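Local coordinates for protein fatty acid amide hydrolase (Candida albicans, PDB 6KVR) that probably hydrolyses monocarboxylic acid amides, fatty acid amides among them, to the carboxylate and ammonium, as a member of the amidase signature family, at residues A[42-45]-A[46-49]; A[63-66]-A[67-71]. All blocks are in the same frame, centred on the assembly; numbering follows the deposited sequence.

Contact 1 of 2, residues A[42-45]-A[46-49]; sequences IPKN and YTIE
With CG of Tyr46 beside its own backbone N and anti to the carbonyl carbon (chi1 -71°), and CG of Asn45 held between backbone N and carbonyl carbon (chi1 38°), ring and amide run side by side from neighbouring residues and point the same way. They do so on a short 3-10 turn in the loop between helix 20-40 and helix 54-59. Two consecutive i to i+3 backbone bonds define that turn: Tyr46 N donates to Pro43 O at 3.0 Å, and Thr47 N donates to Lys44 O at 2.9 Å. Both donors stand well above the carbonyl planes of their acceptors, and the first bond is distinctly bent at the hydrogen. After Tyr46 the chain leaves the turn in an extended conformation.

ND2 of Asn45 stands over one face of the phenol, 3.7 Å from Tyr46 CE1, but the amide plane is tilted 41° from the ring, which rules out a parallel stack. The proline ring meets the same tyrosine obliquely, Pro43 CG coming to 4.0 Å from Tyr46 CD2. The turn thus brings two residues against different parts of one ring, while His109 of helix 100-118 stacks on that ring and ties the loop to the helix. Thr112 of the same helix also touches Tyr46, and Ile42 packs on Thr112 and His115.

Further along, the side chains of Lys44 and Thr47 meet through their aliphatic parts alone: the lysine chain bends at chi2, and its CG approaches Thr47 CG2 to 3.8 Å.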
loop_
_atom_site.group_PDB
_atom_site.type_symbol
_atom_site.label_atom_id
_atom_site.label_comp_id
_atom_site.label_asym_id
_atom_site.label_seq_id
_atom_site.Cartn_x
_atom_site.Cartn_y
_atom_site.Cartn_z
ATOM N N ILE A 42 -30.064 -28.856 5.624
ATOM C CA ILE A 42 -30.159 -28.861 7.084
ATOM C C ILE A 42 -30.346 -30.294 7.576
ATOM O O ILE A 42 -31.346 -30.934 7.230
ATOM C CB ILE A 42 -31.319 -27.970 7.558
ATOM C CG1 ILE A 42 -31.028 -26.493 7.282
ATOM C CG2 ILE A 42 -31.611 -28.203 9.035
ATOM C CD1 ILE A 42 -32.230 -25.602 7.450
ATOM N N PRO A 43 -29.433 -30.847 8.372
ATOM C CA PRO A 43 -29.622 -32.221 8.874
ATOM C C PRO A 43 -30.695 -32.267 9.957
ATOM O O PRO A 43 -30.596 -31.583 10.980
ATOM C CB PRO A 43 -28.239 -32.589 9.427
ATOM C CG PRO A 43 -27.305 -31.510 8.937
ATOM C CD PRO A 43 -28.154 -30.281 8.821
ATOM N N LYS A 44 -31.718 -33.097 9.739
ATOM C CA LYS A 44 -32.864 -33.096 10.651
ATOM C C LYS A 44 -32.478 -33.548 12.058
ATOM O O LYS A 44 -32.988 -33.014 13.048
ATOM C CB LYS A 44 -33.984 -33.971 10.105
ATOM C CG LYS A 44 -35.358 -33.359 10.372
ATOM C CD LYS A 44 -36.366 -34.397 10.827
ATOM C CE LYS A 44 -37.579 -33.742 11.476
ATOM N NZ LYS A 44 -38.417 -34.754 12.196
ATOM N N ASN A 45 -31.571 -34.515 12.174
ATOM C CA ASN A 45 -31.148 -34.950 13.504
ATOM C C ASN A 45 -30.503 -33.819 14.298
ATOM O O ASN A 45 -30.499 -33.860 15.532
ATOM C CB ASN A 45 -30.191 -36.138 13.385
ATOM C CG ASN A 45 -29.246 -36.013 12.198
ATOM O OD1 ASN A 45 -29.681 -35.737 11.067
ATOM N ND2 ASN A 45 -27.941 -36.215 12.447
ATOM N N TYR A 46 -29.958 -32.804 13.620
ATOM C CA TYR A 46 -29.357 -31.658 14.294
ATOM C C TYR A 46 -30.350 -30.529 14.531
ATOM O O TYR A 46 -29.994 -29.530 15.170
ATOM C CB TYR A 46 -28.167 -31.124 13.493
ATOM C CG TYR A 46 -26.955 -32.015 13.515
ATOM C CD1 TYR A 46 -26.871 -33.099 14.390
ATOM C CD2 TYR A 46 -25.890 -31.778 12.654
ATOM C CE1 TYR A 46 -25.752 -33.922 14.403
ATOM C CE2 TYR A 46 -24.766 -32.592 12.664
ATOM C CZ TYR A 46 -24.698 -33.657 13.540
ATOM O OH TYR A 46 -23.574 -34.457 13.542
ATOM N N THR A 47 -31.574 -30.663 14.030
ATOM C CA THR A 47 -32.589 -29.634 14.156
ATOM C C THR A 47 -33.433 -29.904 15.403
ATOM O O THR A 47 -33.257 -30.900 16.111
ATOM C CB THR A 47 -33.439 -29.575 12.879
ATOM O OG1 THR A 47 -33.981 -28.257 12.727
ATOM C CG2 THR A 47 -34.597 -30.581 12.919
ATOM N N ILE A 48 -34.376 -29.003 15.662
ATOM C CA ILE A 48 -35.167 -29.024 16.884
ATOM C C ILE A 48 -36.531 -28.412 16.594
ATOM O O ILE A 48 -36.719 -27.709 15.598
ATOM C CB ILE A 48 -34.382 -28.303 18.014
ATOM C CG1 ILE A 48 -33.492 -29.314 18.747
ATOM C CG2 ILE A 48 -35.262 -27.423 18.922
ATOM C CD1 ILE A 48 -32.708 -28.727 19.848
ATOM N N GLU A 49 -37.512 -28.749 17.432
ATOM C CA GLU A 49 -38.826 -28.116 17.390
ATOM C C GLU A 49 -38.757 -26.823 18.198
ATOM O O GLU A 49 -38.481 -26.853 19.407
ATOM C CB GLU A 49 -39.897 -29.057 17.941
ATOM C CG GLU A 49 -40.575 -29.891 16.865
ATOM C CD GLU A 49 -41.194 -31.194 17.382
ATOM O OE1 GLU A 49 -41.814 -31.207 18.477
ATOM O OE2 GLU A 49 -41.041 -32.217 16.677
#

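Contact 2 of 2, residues A[63-66]-A[67-71]; sequences NAVD and YLYSQ
An N-capped helix, 64-70, contains this contact, and its first turn is closed by Tyr67 N, which donates to Asn63 O at 3.2 Å, in the carbonyl plane. Asn63 is the cap residue, and its side chain is engaged as well: OD1 accepts from Asp66 N at 2.8 Å. That capping bond is nearly straight at the hydrogen (166°), although the donor stands above the plane of the amide. With CG of Asn63 anti to its backbone N (chi1 178°), the amide is turned at chi2 so that OD1 meets Asp66 N.

From there the i to i+4 ladder of an alpha-helix continues through Leu68 N to Ala64 O and Ser70 N to Asp66 O, the latter 2.9 Å long. Between these rungs Tyr69 N reaches Val65 O only weakly. That carbonyl also lies at the edge of the Tyr69 ring, near its plane, with Val65 O 3.2 Å from Tyr69 CD2. Alongside, the valine and tyrosine side chains point the same way, and Val65 CG1 comes to 4.2 Å from Tyr69 CE2. The phenol oxygen is gripped beyond the helix by Asp83 and by Arg110 of helix 100-118. Ala64, Val65 and Leu68 touch Tyr243 of helix 235-243, and of these Ala64 and Leu68 are buried.

The exposed flank is polar. There a water donates to Asp66 OD2 at 2.9 Å and lies 3.1 Å from Ser70 OG, bridging two side chains one turn apart.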
loop_
_atom_site.group_PDB
_atom_site.type_symbol
_atom_site.label_atom_id
_atom_site.label_comp_id
_atom_site.label_asym_id
_atom_site.label_seq_id
_atom_site.Cartn_x
_atom_site.Cartn_y
_atom_site.Cartn_z
ATOM N N ASN A 63 -33.634 -14.794 23.685
ATOM C CA ASN A 63 -32.180 -14.940 23.811
ATOM C C ASN A 63 -31.844 -16.387 23.467
ATOM O O ASN A 63 -31.945 -17.274 24.321
ATOM C CB ASN A 63 -31.711 -14.560 25.217
ATOM C CG ASN A 63 -30.200 -14.738 25.423
ATOM O OD1 ASN A 63 -29.533 -15.502 24.718
ATOM N ND2 ASN A 63 -29.660 -14.033 26.413
ATOM N N ALA A 64 -31.439 -16.631 22.213
ATOM C CA ALA A 64 -31.195 -18.006 21.788
ATOM C C ALA A 64 -29.989 -18.613 22.495
ATOM O O ALA A 64 -29.961 -19.824 22.733
ATOM C CB ALA A 64 -31.015 -18.079 20.271
ATOM N N VAL A 65 -28.994 -17.804 22.851
ATOM C CA VAL A 65 -27.815 -18.345 23.530
ATOM C C VAL A 65 -28.190 -18.883 24.910
ATOM O O VAL A 65 -27.727 -19.952 25.327
ATOM C CB VAL A 65 -26.715 -17.271 23.616
ATOM C CG1 VAL A 65 -25.548 -17.750 24.488
ATOM C CG2 VAL A 65 -26.239 -16.899 22.213
ATOM N N ASP A 66 -29.038 -18.151 25.638
ATOM C CA ASP A 66 -29.491 -18.627 26.939
ATOM C C ASP A 66 -30.250 -19.939 26.813
ATOM O O ASP A 66 -30.023 -20.874 27.590
ATOM C CB ASP A 66 -30.369 -17.572 27.597
ATOM C CG ASP A 66 -30.372 -17.693 29.093
ATOM O OD1 ASP A 66 -29.286 -17.540 29.695
ATOM O OD2 ASP A 66 -31.447 -17.987 29.663
ATOM N N TYR A 67 -31.142 -20.025 25.826
ATOM C CA TYR A 67 -31.929 -21.234 25.593
ATOM C C TYR A 67 -31.052 -22.449 25.296
ATOM O O TYR A 67 -31.353 -23.564 25.741
ATOM C CB TYR A 67 -32.890 -20.993 24.435
ATOM C CG TYR A 67 -33.948 -22.061 24.263
ATOM C CD1 TYR A 67 -34.998 -22.184 25.163
ATOM C CD2 TYR A 67 -33.900 -22.938 23.185
ATOM C CE1 TYR A 67 -35.970 -23.149 24.991
ATOM C CE2 TYR A 67 -34.859 -23.900 23.005
ATOM C CZ TYR A 67 -35.887 -24.007 23.911
ATOM O OH TYR A 67 -36.833 -24.980 23.725
ATOM N N LEU A 68 -29.992 -22.261 24.508
ATOM C CA LEU A 68 -29.104 -23.366 24.164
ATOM C C LEU A 68 -28.566 -24.049 25.417
ATOM O O LEU A 68 -28.544 -25.283 25.516
ATOM C CB LEU A 68 -27.949 -22.842 23.310
ATOM C CG LEU A 68 -26.684 -23.698 23.279
ATOM C CD1 LEU A 68 -26.927 -24.999 22.518
ATOM C CD2 LEU A 68 -25.514 -22.901 22.694
ATOM N N TYR A 69 -28.128 -23.245 26.387
ATOM C CA TYR A 69 -27.550 -23.791 27.602
ATOM C C TYR A 69 -28.627 -24.293 28.562
ATOM O O TYR A 69 -28.492 -25.379 29.132
ATOM C CB TYR A 69 -26.682 -22.725 28.257
ATOM C CG TYR A 69 -25.364 -22.523 27.545
ATOM C CD1 TYR A 69 -24.282 -23.351 27.811
ATOM C CD2 TYR A 69 -25.202 -21.514 26.603
ATOM C CE1 TYR A 69 -23.076 -23.174 27.171
ATOM C CE2 TYR A 69 -23.990 -21.324 25.964
ATOM C CZ TYR A 69 -22.934 -22.159 26.247
ATOM O OH TYR A 69 -21.718 -21.997 25.610
ATOM N N SER A 70 -29.715 -23.533 28.721
ATOM C CA SER A 70 -30.736 -23.877 29.705
ATOM C C SER A 70 -31.525 -25.117 29.305
ATOM O O SER A 70 -31.963 -25.875 30.174
ATOM C CB SER A 70 -31.681 -22.693 29.912
ATOM O OG SER A 70 -32.545 -22.538 28.797
ATOM N N GLN A 71 -31.740 -25.334 28.015
ATOM C CA GLN A 71 -32.406 -26.538 27.544
ATOM C C GLN A 71 -31.432 -27.648 27.195
ATOM O O GLN A 71 -31.874 -28.711 26.744
ATOM C CB GLN A 71 -33.277 -26.228 26.327
ATOM C CG GLN A 71 -34.593 -25.605 26.707
ATOM C CD GLN A 71 -35.628 -26.633 27.114
ATOM O OE1 GLN A 71 -36.320 -27.212 26.265
ATOM N NE2 GLN A 71 -35.715 -26.897 28.412
HETATM O O HOH W 1 -33.536 -19.643 28.583
#

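In the fold
Contact 1 and contact 2 follow one another along the chain on the same side of its centre; their centres are 16 Å apart and their nearest atoms about 5 Å, without touching. Both rest on helix 100-118, at different residues. Contact 1 is a surface contact with no buried residue among those that touch, and a 3-10 turn with i to i+3 bonds shapes it. Contact 2 is partly buried, packs against helix 235-243 as well, and relies on mainly i to i+4 bonding with a side-chain cap. A tyrosine joins each to the surrounding fold, by ring stacking in contact 1 and also through its hydroxyl in contact 2. Both lie away from the predicted catalytic residues.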